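Local coordinates for quinone oxidoreductase (Escherichia coli, PDB 1QOR), which catalyses the NADPH-dependent one-electron reduction of quinones to semiquinones, working as a homodimer of the zinc-containing alcohol dehydrogenase family, at residues A[4-16]-A[47-61]. Sequence-based numbering, arbitrary orientation.
Sequences RIEFHKHGGPEVL and IRSGLYPPPSLPSGL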
loop_
_atom_site.group_PDB
_atom_site.type_symbol
_atom_site.label_atom_id
_atom_site.label_comp_id
_atom_site.label_asym_id
_atom_site.label_seq_id
_atom_site.Cartn_x
_atom_site.Cartn_y
_atom_site.Cartn_z
ATOM N N ARG A 4 17.525 36.462 -2.103
ATOM C CA ARG A 4 16.963 35.155 -1.813
ATOM C C ARG A 4 15.803 35.423 -0.871
ATOM O O ARG A 4 15.700 36.508 -0.276
ATOM C CB ARG A 4 17.988 34.227 -1.132
ATOM C CG ARG A 4 18.146 34.453 0.392
ATOM C CD ARG A 4 19.398 33.813 1.009
ATOM N NE ARG A 4 19.449 32.350 0.876
ATOM C CZ ARG A 4 19.042 31.468 1.804
ATOM N NH1 ARG A 4 18.533 31.879 2.971
ATOM N NH2 ARG A 4 19.162 30.157 1.569
ATOM N N ILE A 5 14.882 34.472 -0.798
ATOM C CA ILE A 5 13.755 34.590 0.108
ATOM C C ILE A 5 14.097 33.679 1.268
ATOM O O ILE A 5 14.707 32.615 1.080
ATOM C CB ILE A 5 12.431 34.082 -0.525
ATOM C CG1 ILE A 5 11.988 35.001 -1.664
ATOM C CG2 ILE A 5 11.346 33.981 0.522
ATOM C CD1 ILE A 5 11.704 36.432 -1.238
ATOM N N GLU A 6 13.755 34.104 2.473
ATOM C CA GLU A 6 13.995 33.246 3.615
ATOM C C GLU A 6 12.990 33.481 4.703
ATOM O O GLU A 6 12.222 34.441 4.649
ATOM C CB GLU A 6 15.432 33.356 4.114
ATOM C CG GLU A 6 15.800 34.663 4.716
ATOM C CD GLU A 6 17.196 34.611 5.315
ATOM O OE1 GLU A 6 18.144 34.212 4.576
ATOM O OE2 GLU A 6 17.322 34.966 6.515
ATOM N N PHE A 7 12.865 32.496 5.579
ATOM C CA PHE A 7 11.937 32.600 6.696
ATOM C C PHE A 7 12.691 32.148 7.965
ATOM O O PHE A 7 13.573 31.295 7.910
ATOM C CB PHE A 7 10.602 31.839 6.428
ATOM C CG PHE A 7 10.746 30.345 6.303
ATOM C CD1 PHE A 7 11.197 29.763 5.114
ATOM C CD2 PHE A 7 10.426 29.510 7.380
ATOM C CE1 PHE A 7 11.329 28.355 5.000
ATOM C CE2 PHE A 7 10.551 28.118 7.289
ATOM C CZ PHE A 7 11.007 27.540 6.090
ATOM N N HIS A 8 12.420 32.848 9.060
ATOM C CA HIS A 8 13.055 32.641 10.361
ATOM C C HIS A 8 12.134 31.911 11.338
ATOM O O HIS A 8 12.566 31.541 12.439
ATOM C CB HIS A 8 13.451 34.014 10.966
ATOM C CG HIS A 8 14.540 34.728 10.213
ATOM N ND1 HIS A 8 15.573 35.393 10.845
ATOM C CD2 HIS A 8 14.760 34.880 8.881
ATOM C CE1 HIS A 8 16.379 35.924 9.938
ATOM N NE2 HIS A 8 15.908 35.627 8.739
ATOM N N LYS A 9 10.879 31.711 10.942
ATOM C CA LYS A 9 9.903 31.041 11.793
ATOM C C LYS A 9 8.813 30.469 10.912
ATOM O O LYS A 9 8.585 30.981 9.812
ATOM C CB LYS A 9 9.252 32.044 12.755
ATOM C CG LYS A 9 8.652 33.252 12.041
ATOM C CD LYS A 9 7.930 34.199 12.966
ATOM C CE LYS A 9 6.837 33.453 13.706
ATOM N NZ LYS A 9 5.771 34.375 14.280
ATOM N N HIS A 10 8.127 29.440 11.391
ATOM C CA HIS A 10 7.038 28.869 10.634
ATOM C C HIS A 10 5.760 29.673 10.720
ATOM O O HIS A 10 5.481 30.313 11.731
ATOM C CB HIS A 10 6.795 27.442 11.049
ATOM C CG HIS A 10 7.821 26.518 10.503
ATOM N ND1 HIS A 10 8.571 25.681 11.297
ATOM C CD2 HIS A 10 8.313 26.389 9.251
ATOM C CE1 HIS A 10 9.492 25.084 10.561
ATOM N NE2 HIS A 10 9.356 25.496 9.313
ATOM N N GLY A 11 5.008 29.709 9.631
ATOM C CA GLY A 11 3.773 30.449 9.680
ATOM C C GLY A 11 3.132 30.592 8.337
ATOM O O GLY A 11 3.380 29.779 7.468
ATOM N N GLY A 12 2.311 31.630 8.196
ATOM C CA GLY A 12 1.607 31.887 6.969
ATOM C C GLY A 12 2.542 32.556 5.994
ATOM O O GLY A 12 3.690 32.856 6.351
ATOM N N PRO A 13 2.060 32.873 4.776
ATOM C CA PRO A 13 2.836 33.524 3.711
ATOM C C PRO A 13 3.611 34.776 4.184
ATOM O O PRO A 13 4.717 35.076 3.707
ATOM C CB PRO A 13 1.756 33.871 2.690
ATOM C CG PRO A 13 0.710 32.725 2.876
ATOM C CD PRO A 13 0.647 32.675 4.378
ATOM N N GLU A 14 3.018 35.499 5.123
ATOM C CA GLU A 14 3.638 36.684 5.669
ATOM C C GLU A 14 5.020 36.443 6.292
ATOM O O GLU A 14 5.772 37.390 6.441
ATOM C CB GLU A 14 2.726 37.358 6.675
ATOM C CG GLU A 14 2.668 36.659 8.016
ATOM C CD GLU A 14 1.869 35.330 8.019
ATOM O OE1 GLU A 14 1.102 35.060 7.050
ATOM O OE2 GLU A 14 2.012 34.551 9.017
ATOM N N VAL A 15 5.415 35.213 6.601
ATOM C CA VAL A 15 6.748 35.032 7.190
ATOM C C VAL A 15 7.858 35.047 6.154
ATOM O O VAL A 15 9.023 34.967 6.505
ATOM C CB VAL A 15 6.896 33.711 7.986
ATOM C CG1 VAL A 15 5.790 33.575 8.994
ATOM C CG2 VAL A 15 6.948 32.497 7.055
ATOM N N LEU A 16 7.533 35.116 4.877
ATOM C CA LEU A 16 8.600 35.071 3.883
ATOM C C LEU A 16 9.236 36.449 3.726
ATOM O O LEU A 16 8.514 37.449 3.627
ATOM C CB LEU A 16 8.054 34.557 2.538
ATOM C CG LEU A 16 7.568 33.098 2.464
ATOM C CD1 LEU A 16 6.981 32.871 1.099
ATOM C CD2 LEU A 16 8.700 32.084 2.749
ATOM N N ILE A 47 6.802 23.244 3.908
ATOM C CA ILE A 47 8.033 23.628 4.556
ATOM C C ILE A 47 7.882 24.966 5.296
ATOM O O ILE A 47 8.161 25.054 6.504
ATOM C CB ILE A 47 9.156 23.625 3.512
ATOM C CG1 ILE A 47 9.467 22.183 3.152
ATOM C CG2 ILE A 47 10.422 24.313 4.007
ATOM C CD1 ILE A 47 10.292 22.112 1.948
ATOM N N ARG A 48 7.328 25.962 4.622
ATOM C CA ARG A 48 7.114 27.268 5.226
ATOM C C ARG A 48 6.197 27.195 6.461
ATOM O O ARG A 48 6.448 27.859 7.459
ATOM C CB ARG A 48 6.482 28.197 4.180
ATOM C CG ARG A 48 6.397 29.673 4.544
ATOM C CD ARG A 48 4.991 30.053 4.868
ATOM N NE ARG A 48 4.139 29.855 3.729
ATOM C CZ ARG A 48 2.887 29.390 3.722
ATOM N NH1 ARG A 48 2.230 29.044 4.808
ATOM N NH2 ARG A 48 2.313 29.215 2.558
ATOM N N SER A 49 5.116 26.415 6.381
ATOM C CA SER A 49 4.145 26.314 7.468
ATOM C C SER A 49 4.610 25.406 8.612
ATOM O O SER A 49 4.059 25.471 9.708
ATOM C CB SER A 49 2.774 25.826 6.933
ATOM O OG SER A 49 2.818 24.441 6.661
ATOM N N GLY A 50 5.644 24.605 8.371
ATOM C CA GLY A 50 6.121 23.728 9.404
ATOM C C GLY A 50 5.632 22.287 9.339
ATOM O O GLY A 50 6.013 21.496 10.201
ATOM N N LEU A 51 4.809 21.915 8.352
ATOM C CA LEU A 51 4.362 20.519 8.238
ATOM C C LEU A 51 5.605 19.691 7.958
ATOM O O LEU A 51 5.698 18.574 8.437
ATOM C CB LEU A 51 3.343 20.332 7.111
ATOM C CG LEU A 51 2.712 18.945 6.881
ATOM C CD1 LEU A 51 1.847 18.522 8.072
ATOM C CD2 LEU A 51 1.832 19.008 5.647
ATOM N N TYR A 52 6.506 20.207 7.109
ATOM C CA TYR A 52 7.788 19.550 6.794
ATOM C C TYR A 52 8.847 20.557 7.308
ATOM O O TYR A 52 9.210 21.519 6.605
ATOM C CB TYR A 52 8.021 19.381 5.294
ATOM C CG TYR A 52 7.208 18.346 4.536
ATOM C CD1 TYR A 52 6.157 17.621 5.144
ATOM C CD2 TYR A 52 7.460 18.123 3.168
ATOM C CE1 TYR A 52 5.380 16.708 4.383
ATOM C CE2 TYR A 52 6.713 17.233 2.426
ATOM C CZ TYR A 52 5.672 16.528 3.023
ATOM O OH TYR A 52 4.923 15.649 2.258
ATOM N N PRO A 53 9.380 20.344 8.522
ATOM C CA PRO A 53 10.388 21.261 9.092
ATOM C C PRO A 53 11.714 21.182 8.328
ATOM O O PRO A 53 12.141 20.103 7.925
ATOM C CB PRO A 53 10.514 20.744 10.513
ATOM C CG PRO A 53 10.474 19.278 10.279
ATOM C CD PRO A 53 9.290 19.114 9.329
ATOM N N PRO A 54 12.353 22.327 8.066
ATOM C CA PRO A 54 13.625 22.318 7.335
ATOM C C PRO A 54 14.762 21.858 8.209
ATOM O O PRO A 54 14.574 21.618 9.397
ATOM C CB PRO A 54 13.805 23.780 6.931
ATOM C CG PRO A 54 13.117 24.519 8.002
ATOM C CD PRO A 54 11.880 23.699 8.298
ATOM N N PRO A 55 15.954 21.666 7.618
ATOM C CA PRO A 55 17.124 21.226 8.392
ATOM C C PRO A 55 17.325 22.209 9.563
ATOM O O PRO A 55 17.622 21.793 10.689
ATOM C CB PRO A 55 18.244 21.309 7.367
ATOM C CG PRO A 55 17.537 20.905 6.089
ATOM C CD PRO A 55 16.258 21.705 6.172
ATOM N N SER A 56 17.098 23.499 9.305
ATOM C CA SER A 56 17.207 24.506 10.341
ATOM C C SER A 56 16.638 25.864 9.904
ATOM O O SER A 56 16.423 26.118 8.706
ATOM C CB SER A 56 18.669 24.671 10.738
ATOM O OG SER A 56 19.402 25.122 9.615
ATOM N N LEU A 57 16.432 26.739 10.887
ATOM C CA LEU A 57 15.924 28.079 10.674
ATOM C C LEU A 57 17.044 29.054 11.064
ATOM O O LEU A 57 17.790 28.787 11.997
ATOM C CB LEU A 57 14.669 28.302 11.528
ATOM C CG LEU A 57 13.429 27.457 11.170
ATOM C CD1 LEU A 57 12.271 27.637 12.155
ATOM C CD2 LEU A 57 12.974 27.840 9.795
ATOM N N PRO A 58 17.200 30.180 10.339
ATOM C CA PRO A 58 16.400 30.599 9.178
ATOM C C PRO A 58 16.608 29.630 8.036
ATOM O O PRO A 58 17.559 28.832 8.048
ATOM C CB PRO A 58 16.977 31.977 8.827
ATOM C CG PRO A 58 17.549 32.464 10.124
ATOM C CD PRO A 58 18.207 31.203 10.655
ATOM N N SER A 59 15.736 29.705 7.043
ATOM C CA SER A 59 15.860 28.807 5.909
ATOM C C SER A 59 15.406 29.453 4.634
ATOM O O SER A 59 14.588 30.396 4.653
ATOM C CB SER A 59 15.021 27.556 6.160
ATOM O OG SER A 59 15.124 26.641 5.087
ATOM N N GLY A 60 16.014 29.007 3.537
ATOM C CA GLY A 60 15.594 29.446 2.218
ATOM C C GLY A 60 14.426 28.506 1.831
ATOM O O GLY A 60 14.010 27.647 2.637
ATOM N N LEU A 61 13.957 28.592 0.585
ATOM C CA LEU A 61 12.827 27.791 0.114
ATOM C C LEU A 61 12.976 27.408 -1.372
ATOM O O LEU A 61 13.754 28.020 -2.107
ATOM C CB LEU A 61 11.561 28.633 0.247
ATOM C CG LEU A 61 10.389 28.239 1.138
ATOM C CD1 LEU A 61 9.111 28.814 0.583
ATOM C CD2 LEU A 61 10.297 26.742 1.243
HETATM O O HOH W 1 18.474 27.481 2.633
HETATM O O HOH W 2 15.598 30.858 -0.698
#
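The ring of His10 lies flat on Gly50, whose CA sits over its centre, 3.4 Å from the centroid in a CH-pi contact; Arg48 O and Pro54 CD lie at its edge. Phe7 takes Arg48 CA over one face, offset toward the rim, and has His10 NE2 at its edge, in plane; Leu57 CD2 reaches its CE2 at 3.5 Å, and Ile47 CG2 and Leu61 CG meet its far end. His8 carries Pro58 CG centrally over a face, and its NE2 gives a bent hydrogen bond, tilted from the ring plane, to the anti lone pair of Glu6 OE2, 2.7 Å away. The case illustrates how backbone and side chain together hold a helix end. Gly50 closes helix 42-49 in a Schellman motif, Gly11 N bonds to Arg48 O at 3.2 Å, and Arg48 NH1 returns a 3.0 Å bond to a lone pair of Gly11 O, at the guanidinium edge. With CG anti to the backbone N (chi1 -170°), the Arg48 chain passes Val15 CG2 and Leu16 CD2, then bends to lay a guanidinium face against Pro13 N; NH2 salt-bridges Glu315. An alanine in place of Arg48 is likely to leave Glu315 without this partner and Gly11 O without its side-chain donor. Near the strand, Phe7 and Ser59 form an isolated antiparallel hydrogen-bonded pair (Ser59 N to Phe7 O 2.8 Å, Phe7 N to Ser59 O 2.9 Å). Strand 3-6, paired with strand 17-20, and the chain following it thus meet the GroES-like domain beyond NADP-binding residues 42-46, with helix 307-315 against Pro13, Arg48 and Leu61.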